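Local coordinates for protein mRNA-decapping enzyme subunit 1 (Saccharomyces cerevisiae, PDB 1Q67) that works with its partner DCP2 in the decapping complex that removes the 7-methylguanine cap from mRNA, opening the transcript to 5' to 3' decay, at residues K48-K52 with K53-N57; S161-N164 with K165-F169; I192-N195 with L196-V200; H206-S209 with D210-N213; N213-E216 with L217-L221. One frame throughout, in Å; residues are numbered along the deposited sequence.

The five contacts are spread over a PH-like fold, a beta sandwich with a helix packed against it. Contacts 1 and 3 are hairpins of one five-stranded sheet, their centres about 13 Å apart, joined by the salt bridge of Lys48 NZ to Glu199 OE1 (2.6 Å). Contacts 4 and 5 follow each other along helix 208-223 and share Asn213. Contact 5 meets contact 3 where Ile218 CD1 lies 3.6 Å from Ile193 CD1. Contact 2, on helix 160-169, reaches contact 3 through Val163 CG2 and Leu196 CD2, 3.7 Å apart; its centre is about 32 Å from that of contact 4, across the chain's centre.

Contact 1: K48-K52 with K53-N57; sequences KWDFK and KDEWN
Trp49 drives the edge of its six-membered ring into the face of Trp56, an edge-to-face stack with the planes at 76°. Trp49 CE3 stands over the middle of the indole, 3.6 Å from Trp56 CE2, and Trp49 CB makes an off-centre CH-pi contact with the six-membered ring of Trp56. With CG anti to the backbone N (chi1 -180°), the Trp49 ring extends across the backbone of Asp54 and Glu55, with Glu55 N over one face. Two indoles suit this non-hydrogen-bonded pair because each is broad enough to span to the other. Were Trp56 an alanine, the Trp49 edge would probably lose the face it packs on. The backbones are tied beside them: Lys48 N to Asn57 O (2.8 Å), Asn57 N to Lys48 O (2.7 Å) and Asp50 N to Glu55 O (2.9 Å). The turn end is looser. Asp54 and Glu55 both face Asp50 in a G1 beta bulge, with Asp54 in a left-handed conformation, and Glu55 N reaches Asp50 O only weakly (3.3 Å). Asp50 OD2 takes a weak bond from Lys53 N (3.1 Å), while the chains of Lys52 and Lys53 run into solvent, as suits lysine. The hairpin of strands 43-50 and 55-59 lies at the margin of its sheet, its tryptophans resting on Val200 of strand 200-205; Trp56 also touches Leu190 and Ile192, and Ile148 of the second subunit.

Contact 2: S161-N164 with K165-F169; sequences SVVN and KRKVF
Asn164 and Lys167 lie side by side on the outer flank of a helical turn, pointing the same way, with Lys167 CE beside Asn164 OD1. The amine and the amide oxygen, Lys167 NZ and Asn164 OD1, are 4.0 Å apart, and a water bridges the two residues. It donates to Asn164 O (2.9 Å) and accepts from Lys167 NZ (2.6 Å). Bends at chi3 and chi4 fold the lysine chain back to the water, and its flexible length suits a residue that must turn along the surface. Asn164 O thus accepts from the water as well as, weakly, from Val168 N at 3.3 Å. That same N-H also gives a bond to Lys165 O, as does Phe169 N (2.8 Å), and Lys165 O therefore has two backbone donors. Earlier in the helix the pattern is regular: Lys165 N to Ser161 O, Arg166 N to Val162 O and Lys167 N to Val163 O are each 3.0 Å long. These bonds satisfy the carbonyls of Ser161, Val162 and Val163. Val163 is buried and packs on Leu196, which suits an apolar branched residue. Arg166 instead stretches its chain from CG to NE, so that NH2 reaches Asn177 O, with a weak, long ion pair from NE to Asp174. Helix 160-169 follows strand 152-157 and precedes helix 171-176; Asn164 rests on Cys181, Arg166 on Leu179 and Val162 on Pro226, all in neighbouring loops.

Contact 3: I192-N195 with L196-V200; sequences IIKN and LKHEV
A tight beta hairpin links strand 190-194 to strand 200-205, and a type I turn from Asn195 to His198 brings Lys194 and Asn195 up to His198 and Glu199. The loop is shut by Asn195 N to Glu199 O, short at 2.6 Å and nearly straight, and by His198 N to Asn195 O (3.1 Å). His198 adopts a left-handed backbone conformation to bring the chain round. Asn195 suits the corner because its side chain turns back on the main chain, OD1 accepting from Leu196 N at 2.7 Å. Asn195 O also receives Lys194 NZ (3.1 Å), which arrives almost straight down the carbonyl, whereas His198 N comes from above its plane; NZ further binds Cys181 O. Lys194, bent at chi3 and chi4, lays CD over the middle of the His198 ring, 4.1 Å from its centroid, a CH-pi contact. The Asn195 amide and Glu199 carboxylate run alongside, their planes only 11° apart, though ND2 and OE2 make no hydrogen bond; the charge of Glu199 is met through OE1 by a salt bridge with Lys48. Beyond the turn, Val200 is paired with Lys194, and Val200 CG1 packs on Ile192 CG2 (3.5 Å), branched residues filling that face. Strand 190-194 lies between strands 183-187 and 200-205. Ile192 and Val200 pack against Trp56, Ile193 lies against Val184 and Ile203, and Leu196 is buried among Tyr138, Val158 and Met182.

Contact 4: H206-S209 with D210-N213; sequences HTVS and DRQN
Arg211 carries its CG beside the backbone N (chi1 -62°) and keeps the chain extended to NE, which turns the guanidinium back along the helix axis to Val208. Asp210 has CG on the same side of its own backbone (chi1 -81°), but its place on the helix puts the carboxylate against Thr207. At Arg211 one face of the flat group lies over Val208 CA, 4.0 Å from NE, its aliphatic part leaning on Val208 O. NE donates to Ile205 O, the carbonyl at the end of the preceding strand, so arginine suits a place needing both an apolar stem and a donor at long reach. With a serine in place of Arg211, the Ile205 carbonyl is likely to lose its side-chain donor and a gap to open beside Val208. At Asp210, OD2 touches Thr207 CB at 3.2 Å and CG2 at 3.3 Å, packing rather than bonding across the contact; its partner is the hydroxyl of Thr41. An acidic residue at the start of a helix probably also profits from the positive pole there. The first turn is held by Asp210 N to Thr207 O (3.0 Å) and Arg211 N to Val208 O (3.0 Å), both donors standing well above the carbonyl planes. Asn213 N to Ser209 O is weak, at 3.4 Å. Helix 208-223 begins two residues after strand 200-205, His206 and Thr207 making the link. Arg211 lies on Trp204 and Asp210 on Phe39 of strand 34-41, while His206 meets the rings of His206 and His43 of the second subunit.

Contact 5: N213-E216 with L217-L221; sequences NIYE and LIKYL
Leu217 N bonds to Asn213 O at 3.0 Å, and Leu217 CB lies against the same oxygen. At Leu217 a chi1 of 172°, with CG opposite the backbone N, leads the side chain off to Phe39 and Ile67, where a bulky apolar tip is suited. Ile218 comes next: its N gives a nearly straight bond of 3.0 Å to Ile214 O, and its CG1 approaches that oxygen to 3.3 Å. Ile218 CD1 lies 4.0 Å from Ile214 CG1, two branched side chains side by side and pointing the same way. The pair faces Ile67 of strand 64-70, with Ile214 also on Val191 and Ile218 on Val184. Lys219 bonds through its N to Tyr215 O (3.0 Å), which its CB also touches at 3.1 Å. Bent at chi2, the lysine chain sends NZ on to Glu223 in a salt bridge, one turn further, its aliphatic part passing the Tyr215 hydroxyl. Tyr220, on the outer side, repeats the backbone pattern with Glu216 O at 3.0 Å, and its backbone O takes a bond from Asn224 ND2. Leu221 N then donates to Leu217 O, and its side chain is buried. Apolar Ile214, Leu217, Ile218 and Leu221, spaced three or four apart or adjacent, against charged Glu216 and Lys219 make an amphipathic helix, as in the PH-like fold, where the C-terminal helix packs against a sandwich of strands.

Contact 1: K48-K52 with K53-N57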
# COMPACT_ATOMS: atom_id res chain seq x y z
N LYS B 48 1.32 9.17 6.03
CA LYS B 48 1.92 10.21 6.84
C LYS B 48 0.87 11.27 7.11
O LYS B 48 0.11 11.66 6.21
CB LYS B 48 3.14 10.82 6.14
CG LYS B 48 3.90 11.81 7.01
CD LYS B 48 5.22 12.21 6.38
CE LYS B 48 6.05 13.05 7.34
NZ LYS B 48 7.44 13.25 6.85
N TRP B 49 0.81 11.74 8.35
CA TRP B 49 -0.15 12.75 8.75
C TRP B 49 0.29 14.15 8.35
O TRP B 49 1.42 14.56 8.62
CB TRP B 49 -0.39 12.69 10.26
CG TRP B 49 -1.37 13.71 10.75
CD1 TRP B 49 -1.10 14.91 11.33
CD2 TRP B 49 -2.80 13.62 10.65
NE1 TRP B 49 -2.27 15.59 11.61
CE2 TRP B 49 -3.33 14.82 11.19
CE3 TRP B 49 -3.68 12.66 10.14
CZ2 TRP B 49 -4.70 15.07 11.25
CZ3 TRP B 49 -5.05 12.91 10.20
CH2 TRP B 49 -5.54 14.11 10.75
N ASP B 50 -0.61 14.87 7.69
CA ASP B 50 -0.35 16.25 7.26
C ASP B 50 -1.03 17.20 8.24
O ASP B 50 -2.26 17.30 8.26
CB ASP B 50 -0.88 16.47 5.84
CG ASP B 50 -0.84 17.93 5.43
OD1 ASP B 50 0.11 18.65 5.82
OD2 ASP B 50 -1.75 18.35 4.69
N PHE B 51 -0.24 17.88 9.06
CA PHE B 51 -0.79 18.81 10.04
C PHE B 51 -1.49 20.02 9.44
O PHE B 51 -2.47 20.51 9.99
CB PHE B 51 0.30 19.27 11.01
CG PHE B 51 0.75 18.21 11.97
CD1 PHE B 51 1.84 17.39 11.67
CD2 PHE B 51 0.06 18.00 13.16
CE1 PHE B 51 2.23 16.39 12.54
CE2 PHE B 51 0.44 16.99 14.04
CZ PHE B 51 1.53 16.18 13.72
N LYS B 52 -0.98 20.50 8.31
CA LYS B 52 -1.58 21.66 7.66
C LYS B 52 -3.03 21.38 7.25
O LYS B 52 -3.93 22.13 7.61
CB LYS B 52 -0.76 22.05 6.43
CG LYS B 52 0.67 22.46 6.75
CD LYS B 52 1.43 22.85 5.49
CE LYS B 52 2.82 23.36 5.82
NZ LYS B 52 3.58 23.73 4.59
N LYS B 53 -3.24 20.29 6.52
CA LYS B 53 -4.58 19.94 6.05
C LYS B 53 -5.33 18.94 6.94
O LYS B 53 -6.46 18.56 6.63
CB LYS B 53 -4.50 19.39 4.62
CG LYS B 53 -5.11 20.30 3.55
CD LYS B 53 -6.60 20.49 3.78
CE LYS B 53 -7.28 21.09 2.56
NZ LYS B 53 -7.16 20.19 1.37
N ASP B 54 -4.70 18.51 8.02
CA ASP B 54 -5.32 17.54 8.93
C ASP B 54 -5.90 16.34 8.20
O ASP B 54 -7.11 16.10 8.24
CB ASP B 54 -6.41 18.21 9.76
CG ASP B 54 -5.86 18.89 10.99
OD1 ASP B 54 -5.07 19.84 10.83
OD2 ASP B 54 -6.21 18.45 12.11
N GLU B 55 -5.04 15.58 7.54
CA GLU B 55 -5.48 14.40 6.82
C GLU B 55 -4.30 13.45 6.64
O GLU B 55 -3.15 13.83 6.80
CB GLU B 55 -6.06 14.80 5.45
CG GLU B 55 -5.02 15.25 4.43
CD GLU B 55 -5.64 15.82 3.16
OE1 GLU B 55 -6.63 15.24 2.66
OE2 GLU B 55 -5.13 16.84 2.66
N TRP B 56 -4.61 12.21 6.30
CA TRP B 56 -3.57 11.21 6.08
C TRP B 56 -3.16 11.22 4.61
O TRP B 56 -4.02 11.10 3.73
CB TRP B 56 -4.08 9.82 6.42
CG TRP B 56 -4.24 9.54 7.88
CD1 TRP B 56 -5.41 9.42 8.58
CD2 TRP B 56 -3.18 9.32 8.82
NE1 TRP B 56 -5.14 9.14 9.90
CE2 TRP B 56 -3.78 9.07 10.08
CE3 TRP B 56 -1.78 9.32 8.73
CZ2 TRP B 56 -3.03 8.82 11.23
CZ3 TRP B 56 -1.04 9.06 9.88
CH2 TRP B 56 -1.66 8.82 11.11
N ASN B 57 -1.86 11.37 4.35
CA ASN B 57 -1.36 11.32 2.98
C ASN B 57 -0.78 9.94 2.76
O ASN B 57 0.04 9.47 3.55
CB ASN B 57 -0.27 12.36 2.73
CG ASN B 57 -0.83 13.76 2.60
OD1 ASN B 57 -1.93 13.97 2.08
ND2 ASN B 57 -0.07 14.74 3.07

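Contact 2: S161-N164 with K165-F169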
# COMPACT_ATOMS: atom_id res chain seq x y z
N SER B 161 14.63 6.33 27.40
CA SER B 161 15.71 6.58 28.36
C SER B 161 16.94 7.15 27.66
O SER B 161 17.65 7.98 28.23
CB SER B 161 16.09 5.29 29.10
OG SER B 161 16.73 4.36 28.24
N VAL B 162 17.18 6.74 26.42
CA VAL B 162 18.32 7.25 25.68
C VAL B 162 18.06 8.69 25.24
O VAL B 162 18.94 9.53 25.30
CB VAL B 162 18.64 6.35 24.46
CG1 VAL B 162 19.74 6.98 23.59
CG2 VAL B 162 19.11 4.98 24.97
N VAL B 163 16.83 8.97 24.81
CA VAL B 163 16.48 10.32 24.39
C VAL B 163 16.53 11.29 25.58
O VAL B 163 17.02 12.41 25.46
CB VAL B 163 15.07 10.38 23.74
CG1 VAL B 163 14.67 11.82 23.47
CG2 VAL B 163 15.07 9.59 22.44
N ASN B 164 16.02 10.84 26.73
CA ASN B 164 16.01 11.68 27.92
C ASN B 164 17.43 11.97 28.41
O ASN B 164 17.75 13.11 28.77
CB ASN B 164 15.19 11.03 29.04
CG ASN B 164 13.71 10.97 28.71
OD1 ASN B 164 13.17 11.86 28.05
ND2 ASN B 164 13.04 9.92 29.19
N LYS B 165 18.28 10.95 28.44
CA LYS B 165 19.66 11.13 28.86
C LYS B 165 20.33 12.15 27.93
O LYS B 165 21.00 13.08 28.38
CB LYS B 165 20.42 9.81 28.81
CG LYS B 165 21.88 9.93 29.26
CD LYS B 165 22.71 8.73 28.84
CE LYS B 165 22.39 7.49 29.66
NZ LYS B 165 22.95 7.56 31.04
N ARG B 166 20.13 11.94 26.64
CA ARG B 166 20.70 12.82 25.62
C ARG B 166 20.29 14.28 25.83
O ARG B 166 21.11 15.19 25.69
CB ARG B 166 20.25 12.35 24.23
CG ARG B 166 20.58 13.29 23.08
CD ARG B 166 19.84 12.84 21.82
NE ARG B 166 19.97 13.78 20.71
CZ ARG B 166 21.01 13.83 19.89
NH1 ARG B 166 22.02 12.98 20.04
NH2 ARG B 166 21.03 14.71 18.90
N LYS B 167 19.02 14.51 26.15
CA LYS B 167 18.53 15.87 26.37
C LYS B 167 19.26 16.57 27.51
O LYS B 167 19.41 17.79 27.51
CB LYS B 167 17.02 15.86 26.67
CG LYS B 167 16.16 15.35 25.53
CD LYS B 167 14.67 15.67 25.71
CE LYS B 167 14.07 15.01 26.96
NZ LYS B 167 14.50 15.65 28.24
N VAL B 168 19.72 15.78 28.48
CA VAL B 168 20.42 16.33 29.63
C VAL B 168 21.94 16.42 29.50
O VAL B 168 22.51 17.48 29.69
CB VAL B 168 20.10 15.51 30.91
CG1 VAL B 168 20.88 16.07 32.10
CG2 VAL B 168 18.61 15.55 31.20
N PHE B 169 22.58 15.31 29.16
CA PHE B 169 24.04 15.27 29.06
C PHE B 169 24.69 15.47 27.70
O PHE B 169 25.90 15.24 27.55
CB PHE B 169 24.55 13.96 29.67
CG PHE B 169 24.14 13.77 31.09
CD1 PHE B 169 22.93 13.16 31.41
CD2 PHE B 169 24.95 14.23 32.12
CE1 PHE B 169 22.52 13.03 32.74
CE2 PHE B 169 24.55 14.10 33.46
CZ PHE B 169 23.34 13.50 33.76
O HOH W 1 15.35 13.99 30.07

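Contact 3: I192-N195 with L196-V200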
# COMPACT_ATOMS: atom_id res chain seq x y z
N ILE B 192 -0.25 4.04 14.86
CA ILE B 192 0.29 5.38 14.71
C ILE B 192 1.61 5.55 15.44
O ILE B 192 1.70 5.31 16.64
CB ILE B 192 -0.75 6.41 15.20
CG1 ILE B 192 -2.01 6.29 14.34
CG2 ILE B 192 -0.19 7.82 15.13
CD1 ILE B 192 -3.16 7.17 14.77
N ILE B 193 2.63 5.95 14.69
CA ILE B 193 3.96 6.12 15.25
C ILE B 193 4.45 7.56 15.12
O ILE B 193 4.40 8.15 14.04
CB ILE B 193 4.97 5.17 14.57
CG1 ILE B 193 4.59 3.72 14.86
CG2 ILE B 193 6.38 5.46 15.07
CD1 ILE B 193 5.49 2.71 14.20
N LYS B 194 4.91 8.10 16.25
CA LYS B 194 5.44 9.46 16.28
C LYS B 194 6.96 9.37 16.26
O LYS B 194 7.58 8.67 17.06
CB LYS B 194 4.97 10.21 17.53
CG LYS B 194 5.21 11.71 17.47
CD LYS B 194 4.92 12.40 18.80
CE LYS B 194 5.98 12.08 19.84
NZ LYS B 194 7.35 12.52 19.41
N ASN B 195 7.53 10.09 15.30
CA ASN B 195 8.96 10.20 15.02
C ASN B 195 9.74 10.88 16.15
O ASN B 195 9.14 11.45 17.07
CB ASN B 195 9.13 11.07 13.76
CG ASN B 195 10.33 10.70 12.95
OD1 ASN B 195 11.29 10.12 13.46
ND2 ASN B 195 10.29 11.04 11.67
N LEU B 196 11.07 10.84 16.05
CA LEU B 196 11.94 11.50 17.01
C LEU B 196 11.85 13.00 16.72
O LEU B 196 12.26 13.83 17.53
CB LEU B 196 13.40 11.05 16.82
CG LEU B 196 13.84 9.71 17.40
CD1 LEU B 196 15.18 9.31 16.81
CD2 LEU B 196 13.93 9.82 18.91
N LYS B 197 11.30 13.33 15.55
CA LYS B 197 11.14 14.71 15.11
C LYS B 197 9.69 15.15 15.21
O LYS B 197 9.31 16.19 14.68
CB LYS B 197 11.61 14.85 13.66
CG LYS B 197 12.95 15.56 13.49
CD LYS B 197 14.08 14.85 14.22
CE LYS B 197 15.43 15.49 13.91
NZ LYS B 197 15.50 16.92 14.32
N HIS B 198 8.87 14.35 15.89
CA HIS B 198 7.46 14.64 16.07
C HIS B 198 6.62 14.42 14.80
O HIS B 198 5.47 14.85 14.73
CB HIS B 198 7.27 16.08 16.58
CG HIS B 198 6.03 16.28 17.40
ND1 HIS B 198 4.76 16.01 16.91
CD2 HIS B 198 5.86 16.71 18.67
CE1 HIS B 198 3.87 16.27 17.85
NE2 HIS B 198 4.51 16.70 18.93
N GLU B 199 7.19 13.77 13.80
CA GLU B 199 6.43 13.49 12.58
C GLU B 199 5.56 12.28 12.88
O GLU B 199 6.00 11.36 13.57
CB GLU B 199 7.36 13.20 11.40
CG GLU B 199 8.30 14.34 11.11
CD GLU B 199 9.23 14.04 9.95
OE1 GLU B 199 8.82 14.25 8.79
OE2 GLU B 199 10.37 13.58 10.21
N VAL B 200 4.34 12.29 12.37
CA VAL B 200 3.41 11.20 12.62
C VAL B 200 3.11 10.32 11.39
O VAL B 200 2.68 10.81 10.35
CB VAL B 200 2.08 11.76 13.17
CG1 VAL B 200 1.10 10.64 13.42
CG2 VAL B 200 2.34 12.54 14.47

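Contact 4: H206-S209 with D210-N213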
# COMPACT_ATOMS: atom_id res chain seq x y z
N HIS B 206 -2.67 -5.48 7.48
CA HIS B 206 -3.71 -6.43 7.11
C HIS B 206 -4.01 -7.48 8.17
O HIS B 206 -5.17 -7.71 8.49
CB HIS B 206 -3.34 -7.13 5.80
CG HIS B 206 -4.46 -7.96 5.24
ND1 HIS B 206 -5.60 -7.39 4.71
CD2 HIS B 206 -4.64 -9.30 5.20
CE1 HIS B 206 -6.45 -8.35 4.38
NE2 HIS B 206 -5.89 -9.52 4.66
N THR B 207 -2.98 -8.13 8.72
CA THR B 207 -3.21 -9.14 9.75
C THR B 207 -3.70 -8.41 11.00
O THR B 207 -2.92 -7.72 11.67
CB THR B 207 -1.92 -9.92 10.08
OG1 THR B 207 -1.39 -10.51 8.89
CG2 THR B 207 -2.21 -11.03 11.09
N VAL B 208 -4.98 -8.56 11.31
CA VAL B 208 -5.59 -7.91 12.45
C VAL B 208 -4.80 -8.04 13.74
O VAL B 208 -4.38 -7.03 14.31
CB VAL B 208 -7.02 -8.44 12.71
CG1 VAL B 208 -7.64 -7.73 13.92
CG2 VAL B 208 -7.88 -8.25 11.47
N SER B 209 -4.59 -9.27 14.19
CA SER B 209 -3.86 -9.53 15.43
C SER B 209 -2.45 -8.93 15.46
O SER B 209 -1.89 -8.72 16.54
CB SER B 209 -3.77 -11.04 15.68
OG SER B 209 -3.09 -11.71 14.64
N ASP B 210 -1.87 -8.66 14.30
CA ASP B 210 -0.52 -8.10 14.27
C ASP B 210 -0.47 -6.62 14.66
O ASP B 210 0.60 -6.11 15.00
CB ASP B 210 0.11 -8.28 12.89
CG ASP B 210 0.69 -9.67 12.71
OD1 ASP B 210 0.90 -10.35 13.73
OD2 ASP B 210 0.95 -10.07 11.55
N ARG B 211 -1.60 -5.94 14.61
CA ARG B 211 -1.65 -4.53 14.96
C ARG B 211 -1.36 -4.34 16.44
O ARG B 211 -0.56 -3.50 16.83
CB ARG B 211 -3.01 -3.94 14.62
CG ARG B 211 -3.35 -4.01 13.15
CD ARG B 211 -4.80 -3.66 12.89
NE ARG B 211 -5.19 -4.02 11.53
CZ ARG B 211 -6.44 -4.05 11.09
NH1 ARG B 211 -7.44 -3.73 11.91
NH2 ARG B 211 -6.69 -4.39 9.84
N GLN B 212 -2.01 -5.16 17.27
CA GLN B 212 -1.83 -5.08 18.71
C GLN B 212 -0.42 -5.55 19.09
O GLN B 212 0.22 -4.98 19.97
CB GLN B 212 -2.88 -5.94 19.41
CG GLN B 212 -3.25 -5.42 20.78
CD GLN B 212 -3.89 -4.04 20.72
OE1 GLN B 212 -3.78 -3.25 21.65
NE2 GLN B 212 -4.58 -3.76 19.62
N ASN B 213 0.06 -6.59 18.42
CA ASN B 213 1.39 -7.12 18.70
C ASN B 213 2.52 -6.15 18.35
O ASN B 213 3.52 -6.09 19.06
CB ASN B 213 1.60 -8.44 17.97
CG ASN B 213 0.78 -9.56 18.57
OD1 ASN B 213 -0.42 -9.40 18.83
ND2 ASN B 213 1.41 -10.71 18.79

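Contact 5: N213-E216 with L217-L221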
# COMPACT_ATOMS: atom_id res chain seq x y z
N ASN B 213 0.06 -6.59 18.42
CA ASN B 213 1.39 -7.12 18.70
C ASN B 213 2.52 -6.15 18.35
O ASN B 213 3.52 -6.09 19.06
CB ASN B 213 1.60 -8.44 17.97
CG ASN B 213 0.78 -9.56 18.57
OD1 ASN B 213 -0.42 -9.40 18.83
ND2 ASN B 213 1.41 -10.71 18.79
N ILE B 214 2.37 -5.40 17.26
CA ILE B 214 3.42 -4.47 16.88
C ILE B 214 3.39 -3.29 17.85
O ILE B 214 4.42 -2.76 18.25
CB ILE B 214 3.25 -3.97 15.41
CG1 ILE B 214 4.59 -3.43 14.90
CG2 ILE B 214 2.23 -2.83 15.33
CD1 ILE B 214 4.54 -2.90 13.47
N TYR B 215 2.18 -2.89 18.25
CA TYR B 215 2.00 -1.80 19.19
C TYR B 215 2.68 -2.16 20.52
O TYR B 215 3.38 -1.34 21.12
CB TYR B 215 0.50 -1.56 19.42
CG TYR B 215 0.20 -0.79 20.69
CD1 TYR B 215 0.55 0.56 20.80
CD2 TYR B 215 -0.36 -1.42 21.79
CE1 TYR B 215 0.34 1.25 21.99
CE2 TYR B 215 -0.57 -0.74 22.98
CZ TYR B 215 -0.21 0.59 23.08
OH TYR B 215 -0.38 1.24 24.28
N GLU B 216 2.47 -3.40 20.96
CA GLU B 216 3.03 -3.89 22.21
C GLU B 216 4.56 -3.97 22.15
O GLU B 216 5.25 -3.62 23.11
CB GLU B 216 2.47 -5.28 22.52
CG GLU B 216 1.95 -5.45 23.93
CD GLU B 216 0.57 -4.85 24.10
OE1 GLU B 216 -0.36 -5.34 23.44
OE2 GLU B 216 0.43 -3.89 24.90
N LEU B 217 5.09 -4.43 21.02
CA LEU B 217 6.53 -4.53 20.87
C LEU B 217 7.21 -3.15 20.86
O LEU B 217 8.19 -2.93 21.56
CB LEU B 217 6.89 -5.28 19.58
CG LEU B 217 8.37 -5.28 19.21
CD1 LEU B 217 9.17 -5.98 20.30
CD2 LEU B 217 8.57 -5.99 17.87
N ILE B 218 6.69 -2.23 20.06
CA ILE B 218 7.30 -0.91 20.00
C ILE B 218 7.22 -0.19 21.34
O ILE B 218 8.17 0.47 21.77
CB ILE B 218 6.65 -0.03 18.92
CG1 ILE B 218 6.86 -0.67 17.54
CG2 ILE B 218 7.26 1.37 18.95
CD1 ILE B 218 6.07 -0.01 16.43
N LYS B 219 6.07 -0.32 22.00
CA LYS B 219 5.84 0.27 23.31
C LYS B 219 6.92 -0.25 24.25
O LYS B 219 7.55 0.51 24.97
CB LYS B 219 4.46 -0.14 23.81
CG LYS B 219 4.07 0.38 25.18
CD LYS B 219 3.75 1.85 25.16
CE LYS B 219 3.15 2.29 26.49
NZ LYS B 219 3.10 3.78 26.63
N TYR B 220 7.13 -1.57 24.22
CA TYR B 220 8.12 -2.20 25.07
C TYR B 220 9.54 -1.72 24.77
O TYR B 220 10.35 -1.53 25.68
CB TYR B 220 8.07 -3.73 24.90
CG TYR B 220 9.02 -4.47 25.82
CD1 TYR B 220 8.62 -4.86 27.11
CD2 TYR B 220 10.34 -4.71 25.44
CE1 TYR B 220 9.52 -5.47 27.98
CE2 TYR B 220 11.24 -5.32 26.31
CZ TYR B 220 10.82 -5.69 27.58
OH TYR B 220 11.72 -6.26 28.44
N LEU B 221 9.86 -1.55 23.49
CA LEU B 221 11.20 -1.11 23.12
C LEU B 221 11.42 0.34 23.50
O LEU B 221 12.54 0.75 23.83
CB LEU B 221 11.42 -1.29 21.61
CG LEU B 221 11.37 -2.71 21.03
CD1 LEU B 221 11.48 -2.60 19.51
CD2 LEU B 221 12.51 -3.57 21.58